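Local coordinates for protein alpha-glucosidase (Bacteroides thetaiotaomicron, PDB 5XFM) that hydrolyses glycosidic bonds as a calcium-binding family 97 glycoside hydrolase with both beta-L-arabinopyranosidase and alpha-galactosidase activity, at residues E150-F155 / A181-R186; K167-S172 / Y367-E372; R387-L392 / S421-H426; V604-D609 / T618-K623. The protein carries 1 engineered substitution. All blocks are in the same frame, centred on the assembly; numbering follows the deposited sequence.

Interaction 1. Residues E150-F155 / A181-R186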
# COMPACT_ATOMS: atom_id res chain seq x y z
N GLU A 150 -10.08 8.89 -24.45
CA GLU A 150 -8.98 8.78 -25.41
C GLU A 150 -7.67 9.45 -24.97
O GLU A 150 -6.59 8.90 -25.19
CB GLU A 150 -9.47 9.35 -26.74
CG GLU A 150 -10.11 8.27 -27.59
CD GLU A 150 -10.65 8.78 -28.91
OE1 GLU A 150 -10.11 9.77 -29.44
OE2 GLU A 150 -11.65 8.20 -29.40
N GLN A 151 -7.77 10.63 -24.37
CA GLN A 151 -6.57 11.42 -24.08
C GLN A 151 -5.91 11.00 -22.77
O GLN A 151 -4.99 11.67 -22.29
CB GLN A 151 -6.92 12.91 -24.02
CG GLN A 151 -7.72 13.34 -22.80
CD GLN A 151 -9.21 13.03 -22.90
OE1 GLN A 151 -9.65 12.22 -23.71
NE2 GLN A 151 -10.00 13.68 -22.04
N THR A 152 -6.38 9.91 -22.18
CA THR A 152 -5.92 9.49 -20.86
C THR A 152 -4.49 8.95 -20.87
O THR A 152 -4.15 8.12 -21.71
CB THR A 152 -6.83 8.39 -20.27
OG1 THR A 152 -8.17 8.88 -20.15
CG2 THR A 152 -6.31 7.94 -18.91
N THR A 153 -3.65 9.44 -19.95
CA THR A 153 -2.33 8.83 -19.77
C THR A 153 -2.25 8.04 -18.45
O THR A 153 -3.12 8.14 -17.59
CB THR A 153 -1.20 9.88 -19.82
OG1 THR A 153 -1.48 10.94 -18.91
CG2 THR A 153 -1.07 10.44 -21.23
N THR A 154 -1.19 7.24 -18.31
CA THR A 154 -1.14 6.25 -17.23
C THR A 154 0.14 6.29 -16.40
O THR A 154 1.21 6.66 -16.89
CB THR A 154 -1.29 4.82 -17.80
OG1 THR A 154 -0.05 4.41 -18.38
CG2 THR A 154 -2.37 4.77 -18.88
N PHE A 155 0.02 5.90 -15.13
CA PHE A 155 1.15 5.76 -14.21
C PHE A 155 1.08 4.36 -13.61
O PHE A 155 0.54 4.17 -12.52
CB PHE A 155 1.11 6.82 -13.11
CG PHE A 155 1.17 8.25 -13.61
CD1 PHE A 155 0.09 8.82 -14.28
CD2 PHE A 155 2.28 9.03 -13.37
CE1 PHE A 155 0.14 10.13 -14.73
CE2 PHE A 155 2.34 10.35 -13.82
CZ PHE A 155 1.26 10.89 -14.50
N ALA A 181 2.55 7.66 -19.32
CA ALA A 181 2.68 6.77 -20.46
C ALA A 181 1.41 6.79 -21.31
O ALA A 181 0.31 6.97 -20.78
CB ALA A 181 2.99 5.37 -20.01
N PRO A 182 1.55 6.62 -22.63
CA PRO A 182 0.35 6.45 -23.46
C PRO A 182 -0.39 5.18 -23.06
O PRO A 182 0.25 4.23 -22.60
CB PRO A 182 0.91 6.36 -24.88
CG PRO A 182 2.33 6.83 -24.80
CD PRO A 182 2.80 6.57 -23.41
N MET A 183 -1.71 5.18 -23.21
CA MET A 183 -2.52 4.00 -22.91
C MET A 183 -2.16 2.84 -23.83
O MET A 183 -2.22 1.67 -23.43
CB MET A 183 -4.02 4.31 -23.03
CG MET A 183 -4.66 4.76 -21.72
SD MET A 183 -6.45 4.88 -21.80
CE MET A 183 -6.69 5.66 -23.40
N SER A 184 -1.78 3.17 -25.06
CA SER A 184 -1.45 2.17 -26.07
C SER A 184 -0.18 1.38 -25.74
O SER A 184 0.11 0.38 -26.38
CB SER A 184 -1.28 2.84 -27.43
OG SER A 184 -0.08 3.58 -27.45
N ASP A 185 0.60 1.86 -24.78
CA ASP A 185 1.81 1.14 -24.39
C ASP A 185 1.51 -0.28 -23.94
O ASP A 185 0.48 -0.54 -23.33
CB ASP A 185 2.57 1.88 -23.29
CG ASP A 185 3.41 3.01 -23.83
OD1 ASP A 185 3.36 3.24 -25.06
OD2 ASP A 185 4.15 3.63 -23.05
N ARG A 186 2.42 -1.19 -24.25
CA ARG A 186 2.30 -2.58 -23.85
C ARG A 186 3.07 -2.81 -22.55
O ARG A 186 4.14 -2.24 -22.35
CB ARG A 186 2.80 -3.48 -24.98
CG ARG A 186 3.37 -4.80 -24.57
CD ARG A 186 2.30 -5.82 -24.19
NE ARG A 186 2.77 -7.19 -24.39
CZ ARG A 186 3.90 -7.67 -23.89
NH1 ARG A 186 4.69 -6.91 -23.14
NH2 ARG A 186 4.25 -8.94 -24.12
O HOH W 1 0.03 2.80 -20.38

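Interaction 2. Residues K167-S172 / Y367-E372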
# COMPACT_ATOMS: atom_id res chain seq x y z
N LYS A 167 15.50 -16.55 -6.57
CA LYS A 167 15.02 -17.86 -6.16
C LYS A 167 13.58 -18.17 -6.61
O LYS A 167 12.83 -18.84 -5.90
CB LYS A 167 15.13 -18.00 -4.64
CG LYS A 167 16.53 -17.77 -4.09
CD LYS A 167 17.50 -18.84 -4.56
CE LYS A 167 18.90 -18.61 -4.01
NZ LYS A 167 19.89 -19.53 -4.64
N ARG A 168 13.23 -17.70 -7.81
CA ARG A 168 11.91 -17.94 -8.40
C ARG A 168 10.77 -17.41 -7.53
O ARG A 168 9.69 -17.99 -7.51
CB ARG A 168 11.73 -19.45 -8.66
CG ARG A 168 12.76 -20.08 -9.60
CD ARG A 168 12.60 -21.60 -9.70
NE ARG A 168 11.25 -22.06 -10.03
CZ ARG A 168 10.79 -22.24 -11.26
NH1 ARG A 168 11.57 -22.00 -12.31
NH2 ARG A 168 9.55 -22.68 -11.45
N THR A 169 11.02 -16.32 -6.81
CA THR A 169 10.03 -15.76 -5.88
C THR A 169 9.04 -14.75 -6.46
O THR A 169 8.14 -14.30 -5.75
CB THR A 169 10.72 -15.08 -4.69
OG1 THR A 169 11.71 -14.17 -5.18
CG2 THR A 169 11.39 -16.11 -3.81
N LYS A 170 9.18 -14.39 -7.73
CA LYS A 170 8.23 -13.47 -8.36
C LYS A 170 6.96 -14.22 -8.78
O LYS A 170 7.01 -15.42 -9.07
CB LYS A 170 8.88 -12.74 -9.54
CG LYS A 170 9.56 -11.44 -9.08
CD LYS A 170 10.33 -10.72 -10.17
CE LYS A 170 11.03 -9.50 -9.57
NZ LYS A 170 11.37 -8.44 -10.56
N PRO A 171 5.82 -13.51 -8.84
CA PRO A 171 5.61 -12.07 -8.61
C PRO A 171 5.75 -11.64 -7.15
O PRO A 171 5.43 -12.42 -6.25
CB PRO A 171 4.17 -11.83 -9.09
CG PRO A 171 3.83 -13.04 -9.95
CD PRO A 171 4.57 -14.16 -9.28
N SER A 172 6.21 -10.41 -6.93
CA SER A 172 6.39 -9.89 -5.58
C SER A 172 6.08 -8.39 -5.51
O SER A 172 6.47 -7.71 -4.56
CB SER A 172 7.82 -10.16 -5.09
OG SER A 172 8.79 -9.79 -6.06
N TYR A 367 6.81 -24.64 0.07
CA TYR A 367 6.79 -25.54 -1.07
C TYR A 367 6.66 -24.95 -2.48
O TYR A 367 6.41 -25.69 -3.43
CB TYR A 367 5.65 -26.56 -0.87
CG TYR A 367 4.27 -25.95 -0.78
CD1 TYR A 367 3.57 -25.59 -1.93
CD2 TYR A 367 3.65 -25.76 0.44
CE1 TYR A 367 2.31 -25.04 -1.86
CE2 TYR A 367 2.38 -25.20 0.52
CZ TYR A 367 1.72 -24.84 -0.64
OH TYR A 367 0.46 -24.29 -0.58
N TRP A 368 6.89 -23.65 -2.67
CA TRP A 368 6.63 -23.09 -3.99
C TRP A 368 7.83 -22.38 -4.65
O TRP A 368 7.75 -21.97 -5.81
CB TRP A 368 5.45 -22.11 -3.93
CG TRP A 368 5.61 -21.05 -2.88
CD1 TRP A 368 6.24 -19.84 -3.03
CD2 TRP A 368 5.13 -21.09 -1.54
NE1 TRP A 368 6.18 -19.14 -1.86
CE2 TRP A 368 5.51 -19.88 -0.93
CE3 TRP A 368 4.42 -22.03 -0.79
CZ2 TRP A 368 5.20 -19.58 0.40
CZ3 TRP A 368 4.12 -21.74 0.53
CH2 TRP A 368 4.50 -20.52 1.11
N ASN A 369 8.93 -22.25 -3.92
CA ASN A 369 10.11 -21.58 -4.46
C ASN A 369 11.43 -22.22 -4.01
O ASN A 369 11.43 -23.28 -3.37
CB ASN A 369 10.10 -20.09 -4.08
CG ASN A 369 10.13 -19.86 -2.56
OD1 ASN A 369 10.82 -20.56 -1.81
ND2 ASN A 369 9.39 -18.86 -2.12
N ASP A 370 12.54 -21.54 -4.29
CA ASP A 370 13.88 -22.06 -3.98
C ASP A 370 14.60 -21.28 -2.89
O ASP A 370 15.83 -21.22 -2.87
CB ASP A 370 14.76 -22.07 -5.23
CG ASP A 370 14.30 -23.07 -6.27
OD1 ASP A 370 13.81 -24.16 -5.89
OD2 ASP A 370 14.44 -22.77 -7.47
N ILE A 371 13.84 -20.66 -1.99
CA ILE A 371 14.42 -19.91 -0.89
C ILE A 371 15.12 -20.83 0.12
O ILE A 371 14.55 -21.83 0.56
CB ILE A 371 13.34 -19.07 -0.18
CG1 ILE A 371 12.91 -17.92 -1.09
CG2 ILE A 371 13.84 -18.54 1.16
CD1 ILE A 371 14.03 -16.94 -1.41
N GLU A 372 16.37 -20.49 0.48
CA GLU A 372 17.10 -21.22 1.51
C GLU A 372 17.21 -20.42 2.79
O GLU A 372 17.27 -20.98 3.88
CB GLU A 372 18.49 -21.63 1.04
CG GLU A 372 18.45 -22.90 0.17
CD GLU A 372 19.80 -23.33 -0.37
OE1 GLU A 372 20.19 -24.49 -0.12
OE2 GLU A 372 20.46 -22.52 -1.05
O HOH W 2 7.74 -16.84 -3.75

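Interaction 3. Residues R387-L392 / S421-H426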
# COMPACT_ATOMS: atom_id res chain seq x y z
N ARG A 387 3.24 -23.90 16.93
CA ARG A 387 4.36 -24.28 17.81
C ARG A 387 5.40 -23.14 17.90
O ARG A 387 5.81 -22.70 18.99
CB ARG A 387 5.00 -25.57 17.30
CG ARG A 387 6.19 -26.07 18.12
CD ARG A 387 6.64 -27.43 17.61
NE ARG A 387 5.57 -28.42 17.76
CZ ARG A 387 5.11 -29.18 16.77
NH1 ARG A 387 5.62 -29.08 15.56
NH2 ARG A 387 4.12 -30.03 17.00
N GLU A 388 5.77 -22.65 16.72
CA GLU A 388 6.72 -21.56 16.60
C GLU A 388 6.25 -20.33 17.36
O GLU A 388 7.00 -19.78 18.16
CB GLU A 388 6.93 -21.21 15.13
CG GLU A 388 8.10 -20.28 14.87
CD GLU A 388 9.45 -20.96 15.05
OE1 GLU A 388 9.50 -22.20 14.99
OE2 GLU A 388 10.45 -20.24 15.23
N MET A 389 4.99 -19.95 17.15
CA MET A 389 4.42 -18.73 17.72
C MET A 389 4.24 -18.82 19.23
O MET A 389 4.30 -17.81 19.94
CB MET A 389 3.09 -18.41 17.04
CG MET A 389 3.23 -17.78 15.65
SD MET A 389 1.67 -17.53 14.76
CE MET A 389 2.28 -16.87 13.21
N LYS A 390 4.00 -20.03 19.72
CA LYS A 390 4.02 -20.30 21.16
C LYS A 390 5.41 -20.00 21.71
O LYS A 390 5.54 -19.35 22.76
CB LYS A 390 3.64 -21.76 21.44
CG LYS A 390 3.59 -22.10 22.92
CD LYS A 390 2.18 -22.48 23.35
CE LYS A 390 2.18 -23.18 24.71
NZ LYS A 390 3.06 -24.38 24.75
N TRP A 391 6.44 -20.51 21.03
CA TRP A 391 7.81 -20.19 21.43
C TRP A 391 8.06 -18.67 21.42
O TRP A 391 8.56 -18.11 22.41
CB TRP A 391 8.82 -20.90 20.52
CG TRP A 391 10.26 -20.54 20.79
CD1 TRP A 391 11.02 -20.97 21.85
CD2 TRP A 391 11.11 -19.71 19.99
NE1 TRP A 391 12.29 -20.44 21.76
CE2 TRP A 391 12.38 -19.67 20.62
CE3 TRP A 391 10.94 -19.00 18.80
CZ2 TRP A 391 13.45 -18.94 20.11
CZ3 TRP A 391 12.00 -18.27 18.29
CH2 TRP A 391 13.24 -18.25 18.94
N LEU A 392 7.69 -18.01 20.33
CA LEU A 392 7.86 -16.56 20.20
C LEU A 392 7.23 -15.82 21.36
O LEU A 392 7.88 -14.98 21.99
CB LEU A 392 7.25 -16.03 18.88
CG LEU A 392 7.98 -16.08 17.53
CD1 LEU A 392 8.58 -17.42 17.25
CD2 LEU A 392 7.06 -15.72 16.39
N SER A 421 -3.98 -14.66 11.73
CA SER A 421 -4.90 -15.09 12.77
C SER A 421 -4.17 -15.83 13.91
O SER A 421 -4.39 -15.55 15.10
CB SER A 421 -6.00 -15.96 12.15
OG SER A 421 -7.02 -16.25 13.07
N ASP A 422 -3.30 -16.77 13.55
CA ASP A 422 -2.48 -17.46 14.56
C ASP A 422 -1.57 -16.45 15.29
O ASP A 422 -1.38 -16.51 16.52
CB ASP A 422 -1.64 -18.57 13.91
CG ASP A 422 -2.48 -19.77 13.48
OD1 ASP A 422 -3.61 -19.94 13.99
OD2 ASP A 422 -2.01 -20.54 12.62
N ALA A 423 -1.02 -15.52 14.52
CA ALA A 423 -0.20 -14.46 15.07
C ALA A 423 -0.96 -13.69 16.13
O ALA A 423 -0.46 -13.52 17.25
CB ALA A 423 0.27 -13.51 13.97
N ASP A 424 -2.16 -13.24 15.80
CA ASP A 424 -2.95 -12.52 16.79
C ASP A 424 -3.24 -13.37 18.00
O ASP A 424 -3.26 -12.86 19.12
CB ASP A 424 -4.28 -12.03 16.23
CG ASP A 424 -5.05 -11.24 17.27
OD1 ASP A 424 -4.59 -10.13 17.62
OD2 ASP A 424 -6.08 -11.74 17.78
N ASP A 425 -3.48 -14.66 17.79
CA ASP A 425 -3.68 -15.56 18.93
C ASP A 425 -2.45 -15.58 19.84
O ASP A 425 -2.56 -15.86 21.03
CB ASP A 425 -4.02 -16.97 18.46
CG ASP A 425 -5.43 -17.08 17.90
OD1 ASP A 425 -6.28 -16.24 18.26
OD2 ASP A 425 -5.68 -18.01 17.10
N HIS A 426 -1.28 -15.29 19.28
CA HIS A 426 -0.07 -15.27 20.11
C HIS A 426 0.50 -13.87 20.32
O HIS A 426 1.69 -13.72 20.59
CB HIS A 426 0.98 -16.18 19.50
CG HIS A 426 0.53 -17.60 19.39
ND1 HIS A 426 -0.15 -18.08 18.29
CD2 HIS A 426 0.64 -18.64 20.26
CE1 HIS A 426 -0.43 -19.36 18.48
NE2 HIS A 426 0.04 -19.72 19.66

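Interaction 4. Residues V604-D609 / T618-K623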
# COMPACT_ATOMS: atom_id res chain seq x y z
N VAL A 604 7.51 28.10 13.11
CA VAL A 604 7.71 26.68 12.86
C VAL A 604 9.20 26.34 12.81
O VAL A 604 10.03 27.19 12.47
CB VAL A 604 7.04 26.23 11.55
CG1 VAL A 604 5.54 26.48 11.61
CG2 VAL A 604 7.65 26.95 10.36
N ALA A 605 9.52 25.09 13.13
CA ALA A 605 10.88 24.57 12.98
C ALA A 605 11.09 24.19 11.52
O ALA A 605 10.31 23.43 10.96
CB ALA A 605 11.12 23.38 13.89
N LEU A 606 12.15 24.72 10.92
CA LEU A 606 12.37 24.50 9.50
C LEU A 606 13.66 23.74 9.20
O LEU A 606 14.76 24.17 9.54
CB LEU A 606 12.40 25.85 8.77
CG LEU A 606 12.89 25.84 7.32
CD1 LEU A 606 11.94 25.03 6.47
CD2 LEU A 606 13.05 27.26 6.78
N TYR A 607 13.49 22.59 8.55
CA TYR A 607 14.60 21.78 8.06
C TYR A 607 14.73 22.04 6.57
O TYR A 607 13.76 21.89 5.82
CB TYR A 607 14.36 20.29 8.33
CG TYR A 607 14.32 19.93 9.80
CD1 TYR A 607 13.19 20.18 10.56
CD2 TYR A 607 15.43 19.37 10.42
CE1 TYR A 607 13.16 19.86 11.90
CE2 TYR A 607 15.40 19.05 11.76
CZ TYR A 607 14.27 19.29 12.50
OH TYR A 607 14.25 18.97 13.83
N LYS A 608 15.92 22.43 6.15
CA LYS A 608 16.13 22.87 4.79
C LYS A 608 17.53 22.46 4.30
O LYS A 608 18.42 22.24 5.10
CB LYS A 608 15.92 24.40 4.75
CG LYS A 608 16.63 25.18 3.66
CD LYS A 608 16.51 26.67 3.95
CE LYS A 608 17.09 27.51 2.84
NZ LYS A 608 16.92 28.96 3.11
N ASP A 609 17.71 22.36 2.98
CA ASP A 609 19.05 22.15 2.44
C ASP A 609 19.74 23.50 2.41
O ASP A 609 19.16 24.46 1.92
CB ASP A 609 19.00 21.55 1.03
CG ASP A 609 18.15 20.29 0.93
OD1 ASP A 609 18.34 19.37 1.75
OD2 ASP A 609 17.30 20.21 0.01
N THR A 618 16.52 25.86 11.12
CA THR A 618 16.29 27.24 11.52
C THR A 618 14.85 27.40 11.99
O THR A 618 14.14 26.41 12.19
CB THR A 618 16.57 28.22 10.37
OG1 THR A 618 15.80 27.84 9.22
CG2 THR A 618 18.03 28.21 10.01
N SER A 619 14.42 28.65 12.17
CA SER A 619 13.03 28.93 12.50
C SER A 619 12.39 29.75 11.39
O SER A 619 13.09 30.47 10.67
CB SER A 619 12.92 29.67 13.83
OG SER A 619 13.24 31.04 13.65
N LEU A 620 11.08 29.65 11.25
CA LEU A 620 10.37 30.42 10.24
C LEU A 620 9.03 30.93 10.75
O LEU A 620 8.17 30.15 11.15
CB LEU A 620 10.18 29.59 8.97
CG LEU A 620 9.45 30.25 7.80
CD1 LEU A 620 10.24 31.45 7.29
CD2 LEU A 620 9.19 29.26 6.68
N LYS A 621 8.85 32.25 10.73
CA LYS A 621 7.58 32.87 11.10
C LYS A 621 6.60 32.87 9.94
O LYS A 621 6.86 33.46 8.89
CB LYS A 621 7.78 34.31 11.59
CG LYS A 621 8.23 34.45 13.04
CD LYS A 621 9.62 33.92 13.32
CE LYS A 621 9.91 34.08 14.81
NZ LYS A 621 11.24 33.55 15.22
N VAL A 622 5.47 32.20 10.14
CA VAL A 622 4.43 32.17 9.13
C VAL A 622 3.34 33.15 9.56
O VAL A 622 2.78 33.03 10.65
CB VAL A 622 3.86 30.75 8.96
CG1 VAL A 622 2.71 30.74 7.96
CG2 VAL A 622 4.96 29.80 8.52
N LYS A 623 3.06 34.13 8.71
CA LYS A 623 2.12 35.20 9.01
C LYS A 623 0.66 34.71 8.95
O LYS A 623 0.39 33.67 8.36
CB LYS A 623 2.41 36.39 8.08
CG LYS A 623 1.41 37.54 8.08
CD LYS A 623 1.35 38.13 9.49
CE LYS A 623 1.27 39.63 9.50
NZ LYS A 623 2.64 40.17 9.77

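Interaction 1. Residues E150-F155 / A181-R186
T154 and A181 form an antiparallel, hydrogen-bonded pair in which the two backbones grip each other twice: T154 N donates to A181 O at 2.9 Å and A181 N returns the bond to T154 O at 2.9 Å. Their side chains share one face of the sheet, where T154 OG1 lies 3.6 Å from A181 CB. With chi1 at 78°, T154 OG1 sits between the backbone N and the carbonyl carbon, a position from which it meets a bridging water at 2.6 Å. The same water donates to P182 O, also at 2.6 Å, so this carbonyl has two partners, the second being D185 N across the type I turn from P182 to D185. The methyl of T154 is used differently: the M183 chain crosses the threonine at about a right angle, with M183 CG 3.6 Å from T154 CG2. Further along, M183 SD packs 3.8 Å from T152 CB, and a bend at chi3 places CE near E150 O. Polar ends outside this packing are tied off locally, T153 OG1 by D180 and T152 OG1 by P149. Strand 178-182 is an outermost strand of a nine-stranded antiparallel sheet, and strand 153-156 separates it from strand 197-200, whose F199 touches T152 and T154; Y232, from strand 231-235 of the other large sheet of this beta-sandwich domain, packs on T154 and M183.

Interaction 2. Residues K167-S172 / Y367-E372
K167 lays the aliphatic part of its chain obliquely across I371, bringing K167 CB to 3.6 Å from I371 CD1. A bend at chi2 (-66°) then puts K167 CD 3.4 Å from D370 O. T169 meets the same isoleucine at about a right angle, its CG2 3.6 Å from I371 CG1. R168 and D370 also cross at a slant, R168 CD coming 3.1 Å from D370 OD2 with the guanidinium and carboxylate planes 46° apart; R168 NE and D370 OD2 stay 4.2 Å apart, beyond a salt bridge, while R168 NH2 bonds to N243. The backbones join through D370 N, which donates to K167 O at 3.2 Å. N369 shapes its own loop, 367-372, as an Asx turn, OD1 accepting from I371 N at 3.0 Å. An alanine in place of K167 keeps CB against I371 but strips the CG and CD methylenes from beside D370 O and would probably open a gap there. The two loops belong to the N-terminal domain and the catalytic barrel, and S172 further along bonds to E174, a calcium ligand. Chemically, the junction combines a single direct hydrogen bond with apolar packing, and its opposite charges are likely to add attraction at a distance without directional pairing.

Interaction 3. Residues R387-L392 / S421-H426
The imidazole of H426 carries M389 CB over one face, 3.4 Å above the ring plane and displaced toward the rim, in a CH-pi contact. At the ring's edge, in its plane, lies D422 C, one helical turn back in H426's own segment, while K390 N approaches obliquely, 3.7 Å from H426 CD2. The ring is held by H426 ND1, which donates to D422 O at 2.7 Å with an N-H...O angle of 155°. The donor stands above the carbonyl plane, and the oxygen is tilted only 16° out of the ring plane. This side-chain bond closes the end of helix 410-425 onto its last turn, since H426 is the first residue to leave helical geometry. Beyond its CB, M389 runs extended: chi2 at 175° sets SD anti to CA and carries the sulfur to the neighbouring helix, 3.4 Å from A423 N and 3.6 Å from D422 CB. Its methyl continues to A423, M389 CE lying 4.0 Å from A423 CB. An alanine at H426 would probably leave D422 O without its side-chain donor and open a gap over M389 CB. A salt bridge from D422 OD2 to R385 adds a polar tie between the same two helices. Helices 382-395 and 410-425 are successive members of the outer helical layer of the (beta/alpha) barrel, and strand 399-403 runs between them in sequence; its I400 touches M389, joining this helix pair to the parallel sheet.

Interaction 4. Residues V604-D609 / T618-K623
V604 and L620 lie side by side, their side chains pointing the same way from a hydrogen-bonded antiparallel pair. V604 N donates to L620 O at 2.9 Å with a nearly straight angle of 170°, and L620 N answers to V604 O. With CG1 anti to the carbonyl carbon (chi1 -60°), V604 CG2 is left between the backbone N and the carbonyl carbon, 3.3 Å from L620 O and 3.9 Å from L620 CB. L606 and T618 repeat the pattern two residues along, L606 N bonding to T618 O and T618 N to L606 O at 2.9 Å, and L606 CD2 rests 3.7 Å from T618 OG1. L606 CD2 also reaches toward L620 CB, at 4.3 Å; V604, L606, T618 and L620 all lie on one face. A605 and S619, the non-hydrogen-bonded pair between, turn to the other face, and S619 CA makes a CH...O contact of 3.5 Å with V604 O. The arrangement is a beta hairpin of strands 603-609 and 615-621 within the C-terminal all-beta domain; the pieces 604-609 and 618-621 run 125° apart, consistent with a strong twist. Toward the turn the pairing continues with K608 and E616; at the open end V622 bonds to K602, and F599 packs on both V604 and V622. Strand 636-641 flanks the hairpin, bonding A605 to I641 and Y607 to L639, while I638 and C640 pack on L606. Y607, on the opposite face from L606, meets the F546 ring edge-to-face, and D609 bonds to T511 and to G637 N.

Overall arrangement
The four contacts sample the three domains. Interaction 1 lies in the N-terminal beta sandwich, interaction 3 among the helices of the catalytic barrel and interaction 4 in the C-terminal sheet, with interaction 2 bridging the first two. Along the chain interactions 1 and 2 cross: 167-172 belongs to the connection between the strands that interaction 1 pairs, so one excursion from the sheet edge reaches the barrel; the centres of interactions 1 and 2 are about 32 Å apart. Interactions 3 and 4 follow. Interactions 2 and 3 are nearest, centres about 24 Å apart; 2 and 4 stand about 48 Å apart across the chain's centre. Three contacts thus lie within single domains, while interaction 2 joins two.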